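Local structure of penicillin binding protein 2X (Streptococcus thermophilus, 5U47) at residues Thr296-Leu301 against Ser352-Val357; Phe408-Ser413 against Gly507-Pro512; Phe437-Ala442 against Arg450-Glu455. The protein probably acts as a transpeptidase that cross-links peptidoglycan strands of the septal cell wall, and is the kind of enzyme that beta-lactams inactivate. The protein carries 1 engineered substitution. All coordinates share one frame; numbering follows the deposited sequence. Where two conformers were deposited one is given.

Contact 1: Thr296-Leu301 against Ser352-Val357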
loop_
_atom_site.group_PDB
_atom_site.type_symbol
_atom_site.label_atom_id
_atom_site.label_comp_id
_atom_site.label_asym_id
_atom_site.label_seq_id
_atom_site.Cartn_x
_atom_site.Cartn_y
_atom_site.Cartn_z
ATOM N N THR A 296 -12.781 -5.147 -16.347
ATOM C CA THR A 296 -12.807 -3.846 -15.693
ATOM C C THR A 296 -12.003 -2.883 -16.557
ATOM O O THR A 296 -12.200 -1.667 -16.478
ATOM C CB THR A 296 -12.199 -3.885 -14.280
ATOM O OG1 THR A 296 -10.898 -4.487 -14.349
ATOM C CG2 THR A 296 -13.091 -4.692 -13.350
ATOM N N MET A 297 -11.118 -3.434 -17.394
ATOM C CA MET A 297 -10.313 -2.612 -18.298
ATOM C C MET A 297 -11.208 -1.923 -19.350
ATOM O O MET A 297 -10.824 -0.912 -19.895
ATOM C CB MET A 297 -9.189 -3.420 -18.969
ATOM C CG MET A 297 -8.269 -2.615 -19.875
ATOM S SD MET A 297 -7.288 -1.332 -19.046
ATOM C CE MET A 297 -6.134 -2.326 -18.126
ATOM N N LYS A 298 -12.408 -2.452 -19.587
ATOM C CA LYS A 298 -13.368 -1.830 -20.505
ATOM C C LYS A 298 -13.795 -0.437 -20.038
ATOM O O LYS A 298 -14.326 0.331 -20.829
ATOM C CB LYS A 298 -14.623 -2.704 -20.680
ATOM C CG LYS A 298 -14.341 -4.071 -21.282
ATOM C CD LYS A 298 -15.583 -4.935 -21.422
ATOM C CE LYS A 298 -15.229 -6.199 -22.209
ATOM N NZ LYS A 298 -16.182 -7.303 -22.043
ATOM N N VAL A 299 -13.576 -0.122 -18.759
ATOM C CA VAL A 299 -13.881 1.207 -18.225
ATOM C C VAL A 299 -12.920 2.172 -18.910
ATOM O O VAL A 299 -13.350 3.206 -19.435
ATOM C CB VAL A 299 -13.734 1.265 -16.684
ATOM C CG1 VAL A 299 -13.884 2.679 -16.142
ATOM C CG2 VAL A 299 -14.765 0.369 -16.002
ATOM N N MET A 300 -11.630 1.831 -18.905
ATOM C CA MET A 300 -10.618 2.659 -19.561
ATOM C C MET A 300 -10.910 2.749 -21.062
ATOM O O MET A 300 -10.842 3.835 -21.641
ATOM C CB MET A 300 -9.208 2.103 -19.360
ATOM C CG MET A 300 -8.548 2.311 -18.004
ATOM S SD MET A 300 -9.330 1.590 -16.545
ATOM C CE MET A 300 -10.354 2.934 -16.022
ATOM N N LEU A 301 -11.240 1.606 -21.674
ATOM C CA LEU A 301 -11.540 1.542 -23.111
ATOM C C LEU A 301 -12.663 2.464 -23.497
ATOM O O LEU A 301 -12.530 3.244 -24.426
ATOM C CB LEU A 301 -11.939 0.140 -23.548
ATOM C CG LEU A 301 -12.308 0.115 -25.055
ATOM C CD1 LEU A 301 -11.057 0.176 -25.914
ATOM C CD2 LEU A 301 -13.108 -1.091 -25.401
ATOM N N SER A 352 -22.783 -2.757 -21.171
ATOM C CA SER A 352 -23.514 -3.276 -20.018
ATOM C C SER A 352 -23.393 -4.793 -19.932
ATOM O O SER A 352 -23.240 -5.353 -18.846
ATOM C CB SER A 352 -24.988 -2.847 -20.069
ATOM O OG SER A 352 -25.107 -1.441 -19.892
ATOM N N TYR A 353 -23.422 -5.417 -21.107
ATOM C CA TYR A 353 -23.363 -6.855 -21.287
ATOM C C TYR A 353 -21.956 -7.426 -21.203
ATOM O O TYR A 353 -21.774 -8.642 -21.187
ATOM C CB TYR A 353 -23.971 -7.153 -22.676
ATOM C CG TYR A 353 -24.265 -8.587 -23.013
ATOM C CD1 TYR A 353 -25.388 -9.216 -22.489
ATOM C CD2 TYR A 353 -23.469 -9.301 -23.922
ATOM C CE1 TYR A 353 -25.695 -10.525 -22.812
ATOM C CE2 TYR A 353 -23.774 -10.621 -24.264
ATOM C CZ TYR A 353 -24.888 -11.223 -23.696
ATOM O OH TYR A 353 -25.230 -12.521 -24.008
ATOM N N SER A 354 -20.966 -6.543 -21.144
ATOM C CA SER A 354 -19.558 -6.918 -21.133
ATOM C C SER A 354 -19.215 -7.733 -22.399
ATOM O O SER A 354 -18.589 -8.787 -22.330
ATOM C CB SER A 354 -19.186 -7.658 -19.861
ATOM O OG SER A 354 -17.780 -7.559 -19.630
ATOM N N SER A 355 -19.613 -7.199 -23.548
ATOM C CA SER A 355 -19.327 -7.811 -24.838
ATOM C C SER A 355 -17.897 -7.527 -25.296
ATOM O O SER A 355 -17.564 -6.383 -25.593
ATOM C CB SER A 355 -20.304 -7.285 -25.896
ATOM O OG SER A 355 -19.959 -7.737 -27.203
ATOM N N ASN A 356 -17.062 -8.567 -25.343
ATOM C CA ASN A 356 -15.686 -8.448 -25.855
ATOM C C ASN A 356 -15.663 -7.989 -27.318
ATOM O O ASN A 356 -14.771 -7.237 -27.728
ATOM C CB ASN A 356 -14.943 -9.783 -25.785
ATOM C CG ASN A 356 -14.553 -10.177 -24.389
ATOM O OD1 ASN A 356 -14.630 -9.392 -23.440
ATOM N ND2 ASN A 356 -14.096 -11.399 -24.259
ATOM N N VAL A 357 -16.633 -8.458 -28.099
ATOM C CA VAL A 357 -16.742 -8.104 -29.516
ATOM C C VAL A 357 -17.010 -6.610 -29.681
ATOM O O VAL A 357 -16.334 -5.928 -30.464
ATOM C CB VAL A 357 -17.853 -8.922 -30.212
ATOM C CG1 VAL A 357 -18.092 -8.429 -31.626
ATOM C CG2 VAL A 357 -17.512 -10.413 -30.211
#

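Contact 2: Phe408-Ser413 against Gly507-Pro512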
loop_
_atom_site.group_PDB
_atom_site.type_symbol
_atom_site.label_atom_id
_atom_site.label_comp_id
_atom_site.label_asym_id
_atom_site.label_seq_id
_atom_site.Cartn_x
_atom_site.Cartn_y
_atom_site.Cartn_z
ATOM N N PHE A 408 -10.358 -5.613 -23.624
ATOM C CA PHE A 408 -11.150 -6.325 -22.613
ATOM C C PHE A 408 -10.236 -6.894 -21.512
ATOM O O PHE A 408 -10.593 -7.815 -20.797
ATOM C CB PHE A 408 -12.122 -7.365 -23.208
ATOM C CG PHE A 408 -11.512 -8.303 -24.205
ATOM C CD1 PHE A 408 -11.466 -7.960 -25.554
ATOM C CD2 PHE A 408 -11.046 -9.556 -23.819
ATOM C CE1 PHE A 408 -10.922 -8.826 -26.491
ATOM C CE2 PHE A 408 -10.509 -10.433 -24.758
ATOM C CZ PHE A 408 -10.440 -10.066 -26.092
ATOM N N GLY A 409 -9.052 -6.315 -21.385
ATOM C CA GLY A 409 -8.130 -6.680 -20.316
ATOM C C GLY A 409 -7.426 -8.015 -20.370
ATOM O O GLY A 409 -7.140 -8.590 -19.320
ATOM N N GLN A 410 -7.147 -8.512 -21.574
ATOM C CA GLN A 410 -6.356 -9.718 -21.744
ATOM C C GLN A 410 -5.135 -9.328 -22.571
ATOM O O GLN A 410 -5.187 -8.381 -23.341
ATOM C CB GLN A 410 -7.135 -10.817 -22.466
ATOM C CG GLN A 410 -8.471 -11.194 -21.836
ATOM C CD GLN A 410 -8.395 -12.025 -20.557
ATOM O OE1 GLN A 410 -9.440 -12.366 -20.005
ATOM N NE2 GLN A 410 -7.182 -12.382 -20.098
ATOM N N GLY A 411 -4.053 -10.087 -22.446
ATOM C CA GLY A 411 -2.823 -9.774 -23.176
ATOM C C GLY A 411 -2.098 -8.561 -22.617
ATOM O O GLY A 411 -1.248 -7.972 -23.292
ATOM N N ILE A 412 -2.454 -8.188 -21.392
ATOM C CA ILE A 412 -1.862 -7.067 -20.680
ATOM C C ILE A 412 -1.837 -7.439 -19.190
ATOM O O ILE A 412 -2.790 -8.018 -18.684
ATOM C CB ILE A 412 -2.627 -5.741 -20.931
ATOM C CG1 ILE A 412 -1.926 -4.571 -20.230
ATOM C CG2 ILE A 412 -4.079 -5.817 -20.462
ATOM C CD1 ILE A 412 -2.450 -3.213 -20.636
ATOM N N SER A 413 -0.734 -7.148 -18.511
ATOM C CA SER A 413 -0.589 -7.466 -17.098
ATOM C C SER A 413 -0.496 -6.207 -16.283
ATOM O O SER A 413 0.254 -5.292 -16.635
ATOM C CB SER A 413 0.657 -8.294 -16.859
ATOM O OG SER A 413 0.528 -9.526 -17.519
ATOM N N GLY A 507 -15.893 -7.851 -14.041
ATOM C CA GLY A 507 -14.919 -8.443 -14.884
ATOM C C GLY A 507 -14.707 -9.919 -14.637
ATOM O O GLY A 507 -14.905 -10.448 -13.531
ATOM N N THR A 508 -14.342 -10.594 -15.714
ATOM C CA THR A 508 -13.943 -11.979 -15.686
ATOM C C THR A 508 -12.669 -11.891 -16.491
ATOM O O THR A 508 -12.563 -11.040 -17.400
ATOM C CB THR A 508 -14.941 -12.930 -16.373
ATOM O OG1 THR A 508 -15.111 -12.547 -17.743
ATOM C CG2 THR A 508 -16.287 -12.900 -15.665
ATOM N N ALA A 509 -11.692 -12.711 -16.142
ATOM C CA ALA A 509 -10.449 -12.745 -16.862
ATOM C C ALA A 509 -9.997 -14.180 -16.925
ATOM O O ALA A 509 -10.116 -14.951 -15.949
ATOM C CB ALA A 509 -9.395 -11.861 -16.196
ATOM N N GLN A 510 -9.472 -14.516 -18.089
ATOM C CA GLN A 510 -8.928 -15.820 -18.333
ATOM C C GLN A 510 -7.601 -15.839 -17.553
ATOM O O GLN A 510 -6.906 -14.809 -17.477
ATOM C CB GLN A 510 -8.683 -15.979 -19.843
ATOM C CG GLN A 510 -9.160 -17.286 -20.422
ATOM C CD GLN A 510 -10.674 -17.354 -20.534
ATOM O OE1 GLN A 510 -11.378 -16.361 -20.302
ATOM N NE2 GLN A 510 -11.187 -18.531 -20.908
ATOM N N VAL A 511 -7.272 -16.969 -16.943
ATOM C CA VAL A 511 -6.039 -17.092 -16.175
ATOM C C VAL A 511 -5.039 -17.994 -16.900
ATOM O O VAL A 511 -5.424 -19.063 -17.369
ATOM C CB VAL A 511 -6.295 -17.652 -14.764
ATOM C CG1 VAL A 511 -4.980 -17.863 -14.016
ATOM C CG2 VAL A 511 -7.197 -16.706 -13.982
ATOM N N PRO A 512 -3.760 -17.557 -17.005
ATOM C CA PRO A 512 -2.738 -18.392 -17.640
ATOM C C PRO A 512 -2.351 -19.595 -16.793
ATOM O O PRO A 512 -2.372 -19.523 -15.562
ATOM C CB PRO A 512 -1.533 -17.449 -17.769
ATOM C CG PRO A 512 -2.100 -16.085 -17.707
ATOM C CD PRO A 512 -3.243 -16.196 -16.746
HETATM O O HOH W 1 -11.565 -10.581 -20.177
#

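Contact 3: Phe437-Ala442 against Arg450-Glu455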
loop_
_atom_site.group_PDB
_atom_site.type_symbol
_atom_site.label_atom_id
_atom_site.label_comp_id
_atom_site.label_asym_id
_atom_site.label_seq_id
_atom_site.Cartn_x
_atom_site.Cartn_y
_atom_site.Cartn_z
ATOM N N PHE A 437 -1.059 5.905 0.860
ATOM C CA PHE A 437 -1.283 5.142 2.075
ATOM C C PHE A 437 -0.674 5.827 3.309
ATOM O O PHE A 437 -0.870 5.337 4.432
ATOM C CB PHE A 437 -0.800 3.670 1.944
ATOM C CG PHE A 437 0.680 3.526 1.685
ATOM C CD1 PHE A 437 1.589 3.546 2.728
ATOM C CD2 PHE A 437 1.159 3.373 0.387
ATOM C CE1 PHE A 437 2.949 3.424 2.482
ATOM C CE2 PHE A 437 2.518 3.252 0.134
ATOM C CZ PHE A 437 3.416 3.276 1.190
ATOM N N ILE A 438 0.045 6.946 3.116
ATOM C CA ILE A 438 0.607 7.719 4.250
ATOM C C ILE A 438 -0.118 9.041 4.367
ATOM O O ILE A 438 -0.156 9.831 3.409
ATOM C CB ILE A 438 2.098 8.067 4.071
ATOM C CG1 ILE A 438 2.913 6.802 3.845
ATOM C CG2 ILE A 438 2.625 8.836 5.294
ATOM C CD1 ILE A 438 4.331 7.064 3.387
ATOM N N LYS A 439 -0.659 9.295 5.548
ATOM C CA LYS A 439 -1.379 10.532 5.834
ATOM C C LYS A 439 -0.449 11.555 6.469
ATOM O O LYS A 439 -0.509 12.731 6.169
ATOM C CB LYS A 439 -2.521 10.258 6.822
ATOM C CG LYS A 439 -3.414 11.449 7.188
ATOM C CD LYS A 439 -4.362 11.829 6.047
ATOM C CE LYS A 439 -3.736 12.713 4.969
ATOM N NZ LYS A 439 -4.310 12.465 3.598
ATOM N N GLN A 440 0.368 11.094 7.404
ATOM C CA GLN A 440 1.262 11.993 8.126
ATOM C C GLN A 440 2.442 11.239 8.685
ATOM O O GLN A 440 2.294 10.107 9.123
ATOM C CB GLN A 440 0.494 12.683 9.274
ATOM C CG GLN A 440 1.283 13.675 10.094
ATOM C CD GLN A 440 0.459 14.291 11.221
ATOM O OE1 GLN A 440 0.479 13.777 12.318
ATOM N NE2 GLN A 440 -0.292 15.376 10.937
ATOM N N VAL A 441 3.598 11.895 8.675
ATOM C CA VAL A 441 4.836 11.393 9.267
ATOM C C VAL A 441 5.112 12.392 10.391
ATOM O O VAL A 441 5.195 13.604 10.141
ATOM C CB VAL A 441 5.997 11.410 8.263
ATOM C CG1 VAL A 441 7.291 10.921 8.909
ATOM C CG2 VAL A 441 5.643 10.595 7.027
ATOM N N ALA A 442 5.233 11.895 11.624
ATOM C CA ALA A 442 5.373 12.770 12.786
ATOM C C ALA A 442 6.623 12.515 13.591
ATOM O O ALA A 442 6.978 11.351 13.873
ATOM C CB ALA A 442 4.152 12.632 13.690
ATOM N N ARG A 450 4.779 16.244 8.861
ATOM C CA ARG A 450 4.639 16.417 7.406
ATOM C C ARG A 450 3.338 15.702 7.094
ATOM O O ARG A 450 3.208 14.505 7.381
ATOM C CB ARG A 450 5.799 15.803 6.628
ATOM C CG ARG A 450 7.044 16.647 6.750
ATOM C CD ARG A 450 8.267 15.992 6.142
ATOM N NE ARG A 450 8.276 16.002 4.678
ATOM C CZ ARG A 450 8.641 17.040 3.907
ATOM N NH1 ARG A 450 8.989 18.208 4.431
ATOM N NH2 ARG A 450 8.636 16.917 2.585
ATOM N N THR A 451 2.376 16.451 6.558
ATOM C CA THR A 451 1.033 15.944 6.288
ATOM C C THR A 451 0.713 15.933 4.788
ATOM O O THR A 451 0.973 16.913 4.078
ATOM C CB THR A 451 0.021 16.781 7.091
ATOM O OG1 THR A 451 0.425 16.789 8.469
ATOM C CG2 THR A 451 -1.398 16.189 6.987
ATOM N N ALA A 452 0.146 14.822 4.320
ATOM C CA ALA A 452 -0.133 14.610 2.893
ATOM C C ALA A 452 -1.355 15.319 2.357
ATOM O O ALA A 452 -2.292 15.615 3.084
ATOM C CB ALA A 452 -0.251 13.113 2.597
ATOM N N LYS A 453 -1.288 15.627 1.060
ATOM C CA LYS A 453 -2.392 16.160 0.279
ATOM C C LYS A 453 -2.355 15.380 -1.042
ATOM O O LYS A 453 -1.325 14.761 -1.386
ATOM C CB LYS A 453 -2.265 17.669 0.010
ATOM C CG LYS A 453 -2.408 18.563 1.247
ATOM C CD LYS A 453 -2.154 20.017 0.866
ATOM C CE LYS A 453 -2.184 20.960 2.063
ATOM N NZ LYS A 453 -3.559 21.134 2.618
ATOM N N LYS A 454 -3.450 15.429 -1.793
ATOM C CA LYS A 454 -3.542 14.668 -3.040
ATOM C C LYS A 454 -2.462 15.042 -4.061
ATOM O O LYS A 454 -2.009 16.189 -4.113
ATOM C CB LYS A 454 -4.924 14.834 -3.676
ATOM C CG LYS A 454 -5.154 16.160 -4.362
ATOM C CD LYS A 454 -6.576 16.255 -4.868
ATOM C CE LYS A 454 -6.770 17.566 -5.617
ATOM N NZ LYS A 454 -8.202 17.685 -5.995
ATOM N N GLU A 455 -2.072 14.060 -4.857
ATOM C CA GLU A 455 -1.054 14.217 -5.889
ATOM C C GLU A 455 -1.650 13.963 -7.278
ATOM O O GLU A 455 -1.964 12.822 -7.631
ATOM C CB GLU A 455 0.109 13.258 -5.616
ATOM C CG GLU A 455 1.278 13.421 -6.587
ATOM C CD GLU A 455 2.419 12.419 -6.398
ATOM O OE1 GLU A 455 2.369 11.549 -5.492
ATOM O OE2 GLU A 455 3.405 12.511 -7.179
#

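Contact 1: Thr296-Leu301 against Ser352-Val357
Lys298 reaches straight across to the 352-357 segment and ends with its NZ between the side chains of Ser354 and Asn356. The lysine leaves the first turn of helix 297-308 and is extended beyond CG (chi2 179°), which carries NZ across the 8.0 Å between CA of Lys298 and CA of Ser354. There NZ donates to Ser354 OG at 2.9 Å and to Asn356 OD1 at 3.0 Å. The asparagine side chain lies roughly at right angles to the lysine, and NZ sits 21° off its carbonyl plane; CE of Lys298 also packs on OD1, at 3.5 Å.

The two acceptors sit on the short link between two helices: Ser354 has positive phi and closes the preceding helix with a Schellman motif, Ser355 is the N-cap of helix 356-366, its OG also bonded to Asp332, and Asn356 begins that helix. NZ has a further partner in Ser295 OG, and Ser354 OG in Lys505 NZ, so the serine hydroxyl bridges two lysines. Lysine and serine are buried here. The arrangement fits the SxxK and SxN motifs of the penicillin-binding protein and serine beta-lactamase fold, in which Ser295 would be the acylated serine.

Contact 2: Phe408-Ser413 against Gly507-Pro512
Gln410 meets Gln510 through its side-chain amide, whose OE1 carries nearly all of the direct contact. The hydrogen bond is the backbone N-H of Gln510 to OE1 of Gln410, 2.9 Å between N and OE1 and close to straight at 171°. It arrives well off the C=O direction, with an angle of 121° at the oxygen, and the donor is slightly tilted from the carbonyl plane. A bend at the second torsion turns the amide of Gln410 to meet the strand.

Water provides the second polar link. Water 1 lies 2.8 Å from Gln410 OE1 and 3.0 Å from Thr508 O, within donating geometry for both, although it cannot serve all the acceptors around it at once.

Packing is slight. OE1 of Gln410 comes within 3.3 Å of Ala509 CA, and CB of Gln510 lies 3.7 Å from the same oxygen. The two glutamine amides are turned 73° against each other, so they do not stack.

At its other end the amide is held by Glu292, which accepts from NE2 of Gln410 and from the backbone N of Gly411. With OE1 accepting from the strand and NE2 donating to a carboxylate, the orientation of the amide is fixed, and one side chain couples the loop after helix 400-405 to edge strand 503-510, which carries Lys505 of the presumed KSG motif.

Contact 3: Phe437-Ala442 against Arg450-Glu455
Three backbone hydrogen bonds and one between side chains join Lys439-Val441 to Arg450-Ala452. Val441 and Arg450 form an antiparallel hydrogen-bonded pair, with Val441 N 2.9 Å from Arg450 O and Arg450 N 3.0 Å from Val441 O. Farther along, Ala452 N gives an almost straight bond (178°) to Lys439 O, at 2.9 Å.

Between these bonds lies the non-hydrogen-bonded pair Gln440 and Thr451, which puts both side chains on one face of the sheet. Gln440 is extended, CG anti to the backbone N (chi1 -178°), and its NE2 donates to Thr451 OG1 at 2.9 Å, with the hydroxyl 15° out of the amide plane. The CA of Gln440 adds a CA-H...O contact to Arg450 O, 3.3 Å away.

Two polar ends find their strongest partners beyond the hairpin: NZ of Lys439 makes a salt bridge with Glu257, and the guanidinium of Arg450 turns away, NH1 bonding the carbonyl of Thr590.

Packing lies outermost. CB of Ala452 sits 3.4 Å from Ile438 O, and the bent chain of Lys439 brings CE to 3.7 Å from Ala452 O.

Lys439 and Gln440 together face Tyr219 on strand 217-220 in a classic beta bulge. The whole is an antiparallel beta hairpin, strands 438-443 and 448-451, added to the edge of a mixed sheet.

In the fold
From the N terminus, contact 1 closes first: helix 297-308 meets the start of helix 356-366 after 50 intervening residues that include helices and strands. Contact 2 later closes a longer loop, bringing the turn after helix 400-405 against edge strand 503-510 of the five-stranded sheet. Contact 3, a hairpin with seven residues between its segments, is nested inside that loop. Contacts 1 and 2 follow in series yet touch, CB of Phe408 packing on Lys298 and Asn356, so they join the helices and the sheet around the presumed active site. Contact 3 stands apart, its centre about 35 Å from that of contact 1 and 34 Å from that of contact 2, adding its hairpin to strand 217-220.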